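Local coordinates for nicotinate-nucleotide diphosphorylase (Carboxylating) (Streptococcus pyogenes GA06023, PDB 5HUO), which catalyses the formation of nicotinate mononucleotide, carbon dioxide and diphosphate from quinolinate and 5-phosphoribosyl 1-diphosphate, a step in NAD(+) biosynthesis, at residues S140-M145 against L172-A177; A147-A152 against G293-S298; N185-F188 against I194-K197; Q213-A218 against K222-E227. All coordinates share one frame; numbering follows the deposited sequence.

Contact 1: residues S140-M145 against L172-A177; sequences SGIASM and LFEKYA
A143 and A177 mark where helix 122-153 packs on helix 171-180 in the alpha/beta-barrel domain of the quinolinate phosphoribosyltransferase family, their CA atoms 4.8 Å apart. The axes of the short segments 140-145 and 172-177 approach to 8.7 Å and run in roughly the same direction, with a signed crossing angle of -37°. Small side chains at the meeting point, A143 and A177, are consistent with so close an approach. Here the main chain itself takes part: A143 CA lies 3.4 Å from A177 O, in the geometry of a CA-H...O contact.

Next to A143, I142 points toward helix 171-180 and touches two of its residues, one with each branch. CG2 stands anti to the backbone N and rests against A177 CB at 3.6 Å. The other branch, CG1, lies beside that N and carries CD1 on to E174 CG, also at 3.6 Å. The isoleucine and glutamate side chains are roughly perpendicular; CD1 is closest to the CG methylene, with the carboxylate a little farther off. That acid end is held by other partners: E174 OE2 bonds to T167 OG1 and H138 NE2, the latter earlier on the same long helix. K175 turns from the interface to form a salt bridge with D162. On the far side of helix 122-153 a serine ties down its own turn: S140 O accepts both S144 N and, from the opposite face of the carbonyl plane, S144 OG at 2.8 Å.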
loop_
_atom_site.group_PDB
_atom_site.type_symbol
_atom_site.label_atom_id
_atom_site.label_comp_id
_atom_site.label_asym_id
_atom_site.label_seq_id
_atom_site.Cartn_x
_atom_site.Cartn_y
_atom_site.Cartn_z
ATOM N N SER A 140 13.755 -5.521 24.104
ATOM C CA SER A 140 14.678 -5.692 25.228
ATOM C C SER A 140 14.313 -6.922 26.077
ATOM O O SER A 140 15.128 -7.613 26.630
ATOM C CB SER A 140 14.709 -4.418 26.077
ATOM O OG SER A 140 15.329 -3.342 25.352
ATOM N N GLY A 141 13.029 -7.179 26.125
ATOM C CA GLY A 141 12.477 -8.381 26.787
ATOM C C GLY A 141 12.967 -9.657 26.175
ATOM O O GLY A 141 13.411 -10.564 26.883
ATOM N N ILE A 142 12.972 -9.687 24.847
ATOM C CA ILE A 142 13.469 -10.853 24.109
ATOM C C ILE A 142 14.968 -11.010 24.283
ATOM O O ILE A 142 15.478 -12.121 24.504
ATOM C CB ILE A 142 13.096 -10.758 22.624
ATOM C CG1 ILE A 142 11.592 -10.997 22.479
ATOM C CG2 ILE A 142 13.860 -11.774 21.786
ATOM C CD1 ILE A 142 11.054 -10.650 21.096
ATOM N N ALA A 143 15.681 -9.902 24.151
ATOM C CA ALA A 143 17.174 -9.938 24.273
ATOM C C ALA A 143 17.571 -10.453 25.656
ATOM O O ALA A 143 18.393 -11.356 25.790
ATOM C CB ALA A 143 17.764 -8.597 24.018
ATOM N N SER A 144 16.897 -9.912 26.655
ATOM C CA SER A 144 17.091 -10.291 28.057
ATOM C C SER A 144 16.886 -11.802 28.236
ATOM O O SER A 144 17.695 -12.526 28.844
ATOM C CB SER A 144 16.151 -9.526 28.941
ATOM O OG SER A 144 16.472 -8.133 28.993
ATOM N N MET A 145 15.773 -12.273 27.711
ATOM C CA MET A 145 15.422 -13.685 27.880
ATOM C C MET A 145 16.432 -14.599 27.169
ATOM O O MET A 145 16.822 -15.628 27.710
ATOM C CB MET A 145 14.005 -13.961 27.393
ATOM C CG MET A 145 13.498 -15.318 27.828
ATOM S SD MET A 145 11.863 -15.504 27.139
ATOM C CE MET A 145 11.474 -17.218 27.607
ATOM N N LEU A 172 11.457 -9.997 11.823
ATOM C CA LEU A 172 12.690 -9.288 11.663
ATOM C C LEU A 172 13.227 -8.690 12.947
ATOM O O LEU A 172 14.442 -8.716 13.205
ATOM C CB LEU A 172 12.435 -8.147 10.694
ATOM C CG LEU A 172 13.607 -7.333 10.257
ATOM C CD1 LEU A 172 14.478 -8.202 9.324
ATOM C CD2 LEU A 172 13.077 -6.162 9.499
ATOM N N PHE A 173 12.336 -8.095 13.707
ATOM C CA PHE A 173 12.704 -7.311 14.900
ATOM C C PHE A 173 13.041 -8.298 16.008
ATOM O O PHE A 173 13.985 -8.109 16.768
ATOM C CB PHE A 173 11.563 -6.391 15.396
ATOM C CG PHE A 173 11.201 -5.260 14.469
ATOM C CD1 PHE A 173 10.376 -5.451 13.412
ATOM C CD2 PHE A 173 11.627 -3.997 14.699
ATOM C CE1 PHE A 173 10.047 -4.407 12.553
ATOM C CE2 PHE A 173 11.322 -2.966 13.834
ATOM C CZ PHE A 173 10.535 -3.170 12.750
ATOM N N GLU A 174 12.263 -9.339 16.102
ATOM C CA GLU A 174 12.463 -10.366 17.121
ATOM C C GLU A 174 13.736 -11.142 16.849
ATOM O O GLU A 174 14.503 -11.417 17.732
ATOM C CB GLU A 174 11.243 -11.271 17.213
ATOM C CG GLU A 174 10.014 -10.471 17.647
ATOM C CD GLU A 174 8.779 -11.313 17.883
ATOM O OE1 GLU A 174 8.664 -12.455 17.332
ATOM O OE2 GLU A 174 7.891 -10.845 18.629
ATOM N N LYS A 175 14.001 -11.432 15.596
ATOM C CA LYS A 175 15.234 -12.150 15.232
ATOM C C LYS A 175 16.406 -11.307 15.678
ATOM O O LYS A 175 17.428 -11.829 16.119
ATOM C CB LYS A 175 15.285 -12.427 13.738
ATOM C CG LYS A 175 14.217 -13.438 13.305
ATOM C CD LYS A 175 14.751 -14.870 13.261
ATOM C CE LYS A 175 13.617 -15.864 13.075
ATOM N NZ LYS A 175 14.100 -17.260 12.918
ATOM N N TYR A 176 16.289 -9.996 15.484
ATOM C CA TYR A 176 17.378 -9.087 15.782
ATOM C C TYR A 176 17.638 -9.151 17.296
ATOM O O TYR A 176 18.793 -9.264 17.721
ATOM C CB TYR A 176 17.049 -7.649 15.308
ATOM C CG TYR A 176 17.965 -6.574 15.858
ATOM C CD1 TYR A 176 19.287 -6.456 15.423
ATOM C CD2 TYR A 176 17.522 -5.705 16.870
ATOM C CE1 TYR A 176 20.141 -5.499 15.965
ATOM C CE2 TYR A 176 18.362 -4.720 17.364
ATOM C CZ TYR A 176 19.689 -4.649 16.919
ATOM O OH TYR A 176 20.534 -3.740 17.465
ATOM N N ALA A 177 16.579 -9.018 18.084
ATOM C CA ALA A 177 16.679 -9.033 19.539
ATOM C C ALA A 177 17.334 -10.292 20.091
ATOM O O ALA A 177 18.119 -10.234 21.043
ATOM C CB ALA A 177 15.302 -8.928 20.154
#

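Contact 2: residues A147-A152 against G293-S298; sequences AAYVEA and GSLTHS. With SO4 (sulfate ion), chain I.
Y149 and L295 join the C-terminal part of helix 122-153 to the short helix 294-297, which follows strand 289-291 of the parallel alpha/beta barrel. The contact is a CH-pi arrangement. With L295 CD1 anti to CA (chi2 -179°), the other methyl, CD2, is turned onto the ring, 3.7 Å from the Y149 centroid and only 9° off the ring normal. The methyl therefore sits over the middle of the face and is almost equally far from all six ring carbons. The tyrosine and leucine run antiparallel alongside one another, which takes the phenol end beyond the leucine to S294, where Y149 OH lies 3.6 Å from S294 CB. D275, M276 and S292 also touch the tyrosine.

Farther along, H297 has folded back, its CG between backbone N and carbonyl carbon. This lays one ring face over G293 O and S294 CA. Both ring nitrogens are engaged in the ring plane: H297 ND1 pairs with S298 OG at 2.7 Å, and S298 OG is also bonded to S301 N of a neighbouring subunit. NE2 turns to a sulfate, probably from the crystallisation liquor, that K165 NZ also binds; an anion beside G293 and H297 is consistent with a place for a phosphate group. The imidazole meets it nearly head-on, H297 NE2 donating to sulfate O4 over 2.7 Å with an angle of 161° at the hydrogen.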
loop_
_atom_site.group_PDB
_atom_site.type_symbol
_atom_site.label_atom_id
_atom_site.label_comp_id
_atom_site.label_asym_id
_atom_site.label_seq_id
_atom_site.Cartn_x
_atom_site.Cartn_y
_atom_site.Cartn_z
ATOM N N ALA A 147 19.569 -13.864 26.488
ATOM C CA ALA A 147 20.747 -13.778 27.352
ATOM C C ALA A 147 20.664 -14.687 28.546
ATOM O O ALA A 147 21.634 -15.354 28.894
ATOM C CB ALA A 147 20.985 -12.368 27.822
ATOM N N ALA A 148 19.499 -14.728 29.160
ATOM C CA ALA A 148 19.268 -15.589 30.336
ATOM C C ALA A 148 19.408 -17.082 29.972
ATOM O O ALA A 148 19.937 -17.879 30.752
ATOM C CB ALA A 148 17.905 -15.318 30.927
ATOM N N TYR A 149 18.860 -17.464 28.827
ATOM C CA TYR A 149 18.949 -18.840 28.372
ATOM C C TYR A 149 20.395 -19.235 28.129
ATOM O O TYR A 149 20.828 -20.321 28.481
ATOM C CB TYR A 149 18.156 -19.035 27.079
ATOM C CG TYR A 149 16.670 -19.405 27.269
ATOM C CD1 TYR A 149 15.878 -18.725 28.151
ATOM C CD2 TYR A 149 16.076 -20.434 26.531
ATOM C CE1 TYR A 149 14.548 -19.041 28.277
ATOM C CE2 TYR A 149 14.752 -20.750 26.675
ATOM C CZ TYR A 149 14.001 -20.060 27.553
ATOM O OH TYR A 149 12.667 -20.363 27.715
ATOM N N VAL A 150 21.133 -18.336 27.499
ATOM C CA VAL A 150 22.544 -18.617 27.214
ATOM C C VAL A 150 23.298 -18.915 28.513
ATOM O O VAL A 150 24.052 -19.860 28.585
ATOM C CB VAL A 150 23.225 -17.455 26.449
ATOM C CG1 VAL A 150 24.739 -17.576 26.485
ATOM C CG2 VAL A 150 22.760 -17.452 25.014
ATOM N N GLU A 151 23.117 -18.063 29.517
ATOM C CA GLU A 151 23.756 -18.258 30.788
ATOM C C GLU A 151 23.328 -19.554 31.479
ATOM O O GLU A 151 24.148 -20.299 31.941
ATOM C CB GLU A 151 23.481 -17.116 31.719
ATOM C CG GLU A 151 24.142 -17.363 33.062
ATOM C CD GLU A 151 24.558 -16.113 33.761
ATOM O OE1 GLU A 151 23.873 -15.057 33.594
ATOM O OE2 GLU A 151 25.568 -16.232 34.519
ATOM N N ALA A 152 22.044 -19.785 31.557
ATOM C CA ALA A 152 21.513 -21.023 32.112
ATOM C C ALA A 152 22.114 -22.290 31.488
ATOM O O ALA A 152 22.354 -23.298 32.147
ATOM C CB ALA A 152 20.012 -21.053 31.964
ATOM N N GLY A 293 11.331 -21.858 20.915
ATOM C CA GLY A 293 10.228 -20.950 20.548
ATOM C C GLY A 293 9.881 -19.898 21.587
ATOM O O GLY A 293 9.385 -18.836 21.250
ATOM N N SER A 294 10.113 -20.230 22.859
ATOM C CA SER A 294 9.700 -19.349 23.976
ATOM C C SER A 294 10.390 -18.004 23.960
ATOM O O SER A 294 9.872 -16.990 24.411
ATOM C CB SER A 294 9.978 -20.014 25.291
ATOM O OG SER A 294 9.321 -21.245 25.330
ATOM N N LEU A 295 11.590 -18.017 23.409
ATOM C CA LEU A 295 12.371 -16.768 23.295
ATOM C C LEU A 295 11.605 -15.685 22.568
ATOM O O LEU A 295 11.763 -14.494 22.884
ATOM C CB LEU A 295 13.673 -17.022 22.541
ATOM C CG LEU A 295 14.689 -17.882 23.296
ATOM C CD1 LEU A 295 15.934 -18.008 22.430
ATOM C CD2 LEU A 295 15.031 -17.257 24.631
ATOM N N THR A 296 10.780 -16.092 21.616
ATOM C CA THR A 296 10.010 -15.138 20.805
ATOM C C THR A 296 8.517 -15.182 21.057
ATOM O O THR A 296 7.874 -14.144 21.026
ATOM C CB THR A 296 10.288 -15.323 19.306
ATOM O OG1 THR A 296 10.133 -16.710 18.961
ATOM C CG2 THR A 296 11.678 -14.908 18.995
ATOM N N HIS A 297 7.962 -16.341 21.360
ATOM C CA HIS A 297 6.465 -16.395 21.557
ATOM C C HIS A 297 5.974 -16.074 22.971
ATOM O O HIS A 297 4.796 -15.833 23.164
ATOM C CB HIS A 297 5.812 -17.686 20.992
ATOM C CG HIS A 297 6.150 -18.954 21.709
ATOM N ND1 HIS A 297 6.003 -19.116 23.075
ATOM C CD2 HIS A 297 6.562 -20.159 21.235
ATOM C CE1 HIS A 297 6.327 -20.354 23.418
ATOM N NE2 HIS A 297 6.685 -21.005 22.325
ATOM N N SER A 298 6.878 -16.089 23.953
ATOM C CA SER A 298 6.535 -16.010 25.395
ATOM C C SER A 298 7.547 -15.172 26.205
ATOM O O SER A 298 7.775 -15.423 27.382
ATOM C CB SER A 298 6.436 -17.409 26.012
ATOM O OG SER A 298 5.305 -18.101 25.519
HETATM S S SO4 I . 8.943 -24.484 21.701
HETATM O O1 SO4 I . 9.335 -25.109 22.971
HETATM O O2 SO4 I . 10.160 -24.034 21.029
HETATM O O3 SO4 I . 8.412 -25.507 20.819
HETATM O O4 SO4 I . 7.949 -23.397 21.863
#

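Contact 3: residues N185-F188 against I194-K197; sequences NHRF and IMLK. With SO4 (sulfate ion), chain J.
R187 and M195 meet by packing: M195 CB lies against one face of the R187 guanidinium, toward its rim, 3.7 Å from R187 NH2. Segment 185-188 is a loop between helix 171-180 and strand 194-196, an end strand of the parallel sheet in the barrel. R187, extended from CG to NE, reaches the strand, while M195 is straight until a bend at chi3 (-53°) swings its methyl away to H186. There M195 CE lies 3.5 Å from H186 CE1, the two side chains roughly perpendicular.

The hydrogen bonds serve the sulfate and the loop itself. R187 grips a single oxygen with two nitrogens: NH2 donates to sulfate O3 over 2.8 Å and NE donates to the same O3 over 3.1 Å, with that oxygen in the guanidinium plane. R187 NH1 is bonded to A193 O, which helps fix the plane. H186 is set by R187 N donating to its ND1 at 2.9 Å, near the ring plane, and by E269 at NE2.

As for charge, K197 bends at its last torsion to bring NZ to 3.5 Å from sulfate O3, too long to count as a bond, and forms a salt bridge with E227. R187 NH2 and K197 NZ stand 4.2 Å apart beside the sulfate, which R187 binds and K197 NZ only approaches. In relatives this histidine-arginine pair and lysine surround quinolinate, so the pocket is probably made for a carboxylate of the substrate, and the sulfate shows that it accepts an anion.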
loop_
_atom_site.group_PDB
_atom_site.type_symbol
_atom_site.label_atom_id
_atom_site.label_comp_id
_atom_site.label_asym_id
_atom_site.label_seq_id
_atom_site.Cartn_x
_atom_site.Cartn_y
_atom_site.Cartn_z
ATOM N N ASN A 185 20.206 -16.856 14.854
ATOM C CA ASN A 185 19.013 -16.995 13.996
ATOM C C ASN A 185 18.949 -18.279 13.214
ATOM O O ASN A 185 19.848 -18.646 12.456
ATOM C CB ASN A 185 18.908 -15.810 13.038
ATOM C CG ASN A 185 18.677 -14.470 13.760
ATOM O OD1 ASN A 185 18.046 -14.417 14.828
ATOM N ND2 ASN A 185 19.161 -13.413 13.187
ATOM N N HIS A 186 17.797 -18.905 13.313
ATOM C CA HIS A 186 17.478 -20.028 12.448
ATOM C C HIS A 186 16.973 -19.421 11.139
ATOM O O HIS A 186 16.865 -18.210 11.012
ATOM C CB HIS A 186 16.419 -20.901 13.140
ATOM C CG HIS A 186 16.502 -22.346 12.783
ATOM N ND1 HIS A 186 16.465 -22.791 11.481
ATOM C CD2 HIS A 186 16.676 -23.444 13.551
ATOM C CE1 HIS A 186 16.631 -24.097 11.457
ATOM N NE2 HIS A 186 16.773 -24.517 12.700
ATOM N N ARG A 187 16.546 -20.224 10.189
ATOM C CA ARG A 187 15.868 -19.698 8.999
ATOM C C ARG A 187 14.755 -18.754 9.335
ATOM O O ARG A 187 14.002 -18.939 10.340
ATOM C CB ARG A 187 15.328 -20.820 8.144
ATOM C CG ARG A 187 14.187 -21.600 8.744
ATOM C CD ARG A 187 13.758 -22.727 7.831
ATOM N NE ARG A 187 12.623 -23.448 8.415
ATOM C CZ ARG A 187 11.730 -24.137 7.717
ATOM N NH1 ARG A 187 11.813 -24.207 6.399
ATOM N NH2 ARG A 187 10.735 -24.750 8.339
ATOM N N PHE A 188 14.692 -17.709 8.564
ATOM C CA PHE A 188 13.685 -16.699 8.665
ATOM C C PHE A 188 12.310 -17.143 8.216
ATOM O O PHE A 188 11.304 -16.498 8.465
ATOM C CB PHE A 188 14.034 -15.591 7.694
ATOM C CG PHE A 188 13.362 -14.299 7.994
ATOM C CD1 PHE A 188 13.783 -13.505 9.030
ATOM C CD2 PHE A 188 12.235 -13.935 7.286
ATOM C CE1 PHE A 188 13.111 -12.345 9.310
ATOM C CE2 PHE A 188 11.517 -12.806 7.599
ATOM C CZ PHE A 188 11.968 -11.991 8.602
ATOM N N ILE A 194 15.403 -25.650 3.931
ATOM C CA ILE A 194 14.484 -26.784 3.904
ATOM C C ILE A 194 14.506 -27.451 5.257
ATOM O O ILE A 194 15.583 -27.710 5.807
ATOM C CB ILE A 194 14.861 -27.757 2.797
ATOM C CG1 ILE A 194 14.476 -27.122 1.469
ATOM C CG2 ILE A 194 14.182 -29.117 3.025
ATOM C CD1 ILE A 194 14.667 -28.024 0.274
ATOM N N MET A 195 13.319 -27.710 5.785
ATOM C CA MET A 195 13.225 -28.527 6.965
ATOM C C MET A 195 12.161 -29.595 6.794
ATOM O O MET A 195 10.993 -29.319 6.635
ATOM C CB MET A 195 12.984 -27.708 8.227
ATOM C CG MET A 195 13.256 -28.549 9.487
ATOM S SD MET A 195 12.957 -27.692 11.035
ATOM C CE MET A 195 13.958 -26.201 10.814
ATOM N N LEU A 196 12.626 -30.831 6.846
ATOM C CA LEU A 196 11.789 -32.012 6.664
ATOM C C LEU A 196 11.439 -32.462 8.050
ATOM O O LEU A 196 12.270 -32.955 8.798
ATOM C CB LEU A 196 12.519 -33.118 5.912
ATOM C CG LEU A 196 12.944 -32.687 4.511
ATOM C CD1 LEU A 196 13.986 -33.663 3.991
ATOM C CD2 LEU A 196 11.787 -32.562 3.549
ATOM N N LYS A 197 10.173 -32.274 8.354
ATOM C CA LYS A 197 9.591 -32.562 9.658
ATOM C C LYS A 197 8.992 -33.996 9.724
ATOM O O LYS A 197 9.087 -34.782 8.784
ATOM C CB LYS A 197 8.554 -31.469 10.002
ATOM C CG LYS A 197 8.997 -30.047 9.649
ATOM C CD LYS A 197 8.031 -29.008 10.196
ATOM C CE LYS A 197 8.635 -27.594 10.212
ATOM N NZ LYS A 197 9.414 -27.275 11.446
HETATM S S SO4 J . 11.436 -23.672 12.333
HETATM O O1 SO4 J . 12.106 -24.429 13.424
HETATM O O2 SO4 J . 12.180 -22.417 12.069
HETATM O O3 SO4 J . 11.354 -24.381 11.043
HETATM O O4 SO4 J . 10.065 -23.444 12.796
#

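Contact 4: residues Q213-A218 against K222-E227; sequences QARAYA and KMVEVE
A214 O accepts two backbone donors, A218 N at 3.0 Å and Y217 N at 3.1 Å, as helix 207-217 comes to its end; the methyl of the same residue faces V224. This is the return half of a beta-alpha-beta crossover: the chain leaves strand 194-196, passes through helices 198-204 and 207-217, and re-enters the sheet as strand 224-228.

V224 carries the contact on the strand side. Its CG2, the branch beside the backbone N, lies loosely against A214 CB at 4.3 Å and more closely under R215 NH1 at 3.7 Å. R215 gets there by bending at chi2 (-88°), which folds the guanidinium back so that one face lies over V224 CB. Its charge is met elsewhere: NH1 forms a salt bridge with D243 OD2, the oxygen that also accepts V224 N, so one carboxylate ties the arginine to the backbone of V224. At the turn, A218 CB packs on K222 CG at 3.8 Å, while the rest of the lysine leads away to where NZ makes a long, weak ion pair with D192 of a neighbouring subunit.

In the sheet, strand 224-228 runs between strands 194-196 and 244-248. I194 of the former touches both A214 and V224, joining helix 207-217 to the sheet, while Y217 makes a cation-pi contact with R179 of a neighbouring subunit.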
loop_
_atom_site.group_PDB
_atom_site.type_symbol
_atom_site.label_atom_id
_atom_site.label_comp_id
_atom_site.label_asym_id
_atom_site.label_seq_id
_atom_site.Cartn_x
_atom_site.Cartn_y
_atom_site.Cartn_z
ATOM N N GLN A 213 14.675 -36.057 -2.454
ATOM C CA GLN A 213 13.696 -35.220 -3.182
ATOM C C GLN A 213 13.860 -33.730 -2.932
ATOM O O GLN A 213 13.770 -32.929 -3.851
ATOM C CB GLN A 213 12.292 -35.587 -2.831
ATOM C CG GLN A 213 11.937 -36.940 -3.344
ATOM C CD GLN A 213 10.441 -37.150 -3.369
ATOM O OE1 GLN A 213 9.670 -36.199 -3.384
ATOM N NE2 GLN A 213 10.017 -38.408 -3.388
ATOM N N ALA A 214 14.149 -33.391 -1.685
ATOM C CA ALA A 214 14.508 -32.021 -1.306
ATOM C C ALA A 214 15.684 -31.512 -2.130
ATOM O O ALA A 214 15.632 -30.453 -2.740
ATOM C CB ALA A 214 14.860 -31.956 0.171
ATOM N N ARG A 215 16.741 -32.307 -2.168
ATOM C CA ARG A 215 17.940 -31.937 -2.905
ATOM C C ARG A 215 17.647 -31.777 -4.372
ATOM O O ARG A 215 18.112 -30.869 -5.023
ATOM C CB ARG A 215 19.019 -32.987 -2.732
ATOM C CG ARG A 215 19.424 -33.235 -1.290
ATOM C CD ARG A 215 20.506 -32.293 -0.872
ATOM N NE ARG A 215 21.244 -32.807 0.273
ATOM C CZ ARG A 215 21.773 -32.031 1.219
ATOM N NH1 ARG A 215 21.633 -30.703 1.184
ATOM N NH2 ARG A 215 22.438 -32.576 2.227
ATOM N N ALA A 216 16.897 -32.697 -4.907
ATOM C CA ALA A 216 16.526 -32.631 -6.344
ATOM C C ALA A 216 15.689 -31.403 -6.702
ATOM O O ALA A 216 15.683 -30.947 -7.838
ATOM C CB ALA A 216 15.778 -33.905 -6.739
ATOM N N TYR A 217 14.939 -30.929 -5.725
ATOM C CA TYR A 217 13.922 -29.900 -5.944
ATOM C C TYR A 217 14.507 -28.513 -5.859
ATOM O O TYR A 217 14.078 -27.592 -6.531
ATOM C CB TYR A 217 12.760 -30.056 -4.915
ATOM C CG TYR A 217 11.618 -29.090 -5.199
ATOM C CD1 TYR A 217 10.759 -29.312 -6.265
ATOM C CD2 TYR A 217 11.469 -27.913 -4.471
ATOM C CE1 TYR A 217 9.768 -28.426 -6.608
ATOM C CE2 TYR A 217 10.472 -27.018 -4.814
ATOM C CZ TYR A 217 9.618 -27.294 -5.888
ATOM O OH TYR A 217 8.599 -26.436 -6.243
ATOM N N ALA A 218 15.457 -28.376 -4.946
ATOM C CA ALA A 218 16.150 -27.103 -4.690
ATOM C C ALA A 218 17.657 -27.318 -4.548
ATOM O O ALA A 218 18.217 -27.245 -3.431
ATOM C CB ALA A 218 15.601 -26.495 -3.429
ATOM N N LYS A 222 20.117 -24.350 -1.047
ATOM C CA LYS A 222 19.368 -24.491 0.213
ATOM C C LYS A 222 19.961 -25.543 1.165
ATOM O O LYS A 222 20.161 -26.685 0.767
ATOM C CB LYS A 222 17.922 -24.950 -0.051
ATOM C CG LYS A 222 17.087 -24.047 -0.954
ATOM C CD LYS A 222 16.580 -22.861 -0.213
ATOM C CE LYS A 222 15.732 -22.014 -1.124
ATOM N NZ LYS A 222 16.342 -20.690 -1.334
ATOM N N MET A 223 20.208 -25.154 2.417
ATOM C CA MET A 223 20.511 -26.115 3.483
ATOM C C MET A 223 19.315 -26.986 3.740
ATOM O O MET A 223 18.164 -26.590 3.517
ATOM C CB MET A 223 20.844 -25.446 4.786
ATOM C CG MET A 223 22.170 -24.699 4.730
ATOM S SD MET A 223 23.655 -25.725 4.397
ATOM C CE MET A 223 25.016 -24.655 4.997
ATOM N N VAL A 224 19.579 -28.227 4.119
ATOM C CA VAL A 224 18.522 -29.193 4.373
ATOM C C VAL A 224 18.698 -29.710 5.753
ATOM O O VAL A 224 19.783 -30.184 6.144
ATOM C CB VAL A 224 18.539 -30.369 3.385
ATOM C CG1 VAL A 224 17.565 -31.462 3.806
ATOM C CG2 VAL A 224 18.140 -29.904 2.004
ATOM N N GLU A 225 17.593 -29.675 6.464
ATOM C CA GLU A 225 17.510 -30.180 7.834
ATOM C C GLU A 225 16.387 -31.210 7.932
ATOM O O GLU A 225 15.411 -31.137 7.215
ATOM C CB GLU A 225 17.264 -29.032 8.828
ATOM C CG GLU A 225 17.203 -29.463 10.277
ATOM C CD GLU A 225 17.214 -28.313 11.287
ATOM O OE1 GLU A 225 17.389 -27.156 10.912
ATOM O OE2 GLU A 225 17.051 -28.576 12.489
ATOM N N VAL A 226 16.564 -32.172 8.838
ATOM C CA VAL A 226 15.539 -33.185 9.113
ATOM C C VAL A 226 15.286 -33.311 10.587
ATOM O O VAL A 226 16.236 -33.479 11.353
ATOM C CB VAL A 226 15.976 -34.586 8.681
ATOM C CG1 VAL A 226 14.911 -35.590 9.065
ATOM C CG2 VAL A 226 16.194 -34.648 7.208
ATOM N N GLU A 227 14.006 -33.310 10.951
ATOM C CA GLU A 227 13.567 -33.627 12.328
ATOM C C GLU A 227 13.401 -35.112 12.511
ATOM O O GLU A 227 12.692 -35.749 11.769
ATOM C CB GLU A 227 12.234 -32.979 12.693
ATOM C CG GLU A 227 12.155 -31.457 12.532
ATOM C CD GLU A 227 10.800 -30.881 12.955
ATOM O OE1 GLU A 227 9.836 -31.693 13.181
ATOM O OE2 GLU A 227 10.721 -29.620 13.062
#

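How the contacts relate
From the N terminus, the long helix 122-153 supplies the first segment of both contact 1 and contact 2. Contact 1 closes a loop of 26 residues onto helix 171-180. Contact 2 opens before that second segment arrives and closes only after 140 residues, so the two cross. Within its span lie contacts 3 and 4, in series, each a short closure of five and three residues. Contacts 1 and 2 touch through I142 and L295, joining the long helix to two others. K175 of contact 1 bonds to R187 O of contact 3. Strands 194-196 and 224-228 are neighbours in the parallel sheet, linking contact 3 to contact 4 through backbone bonds.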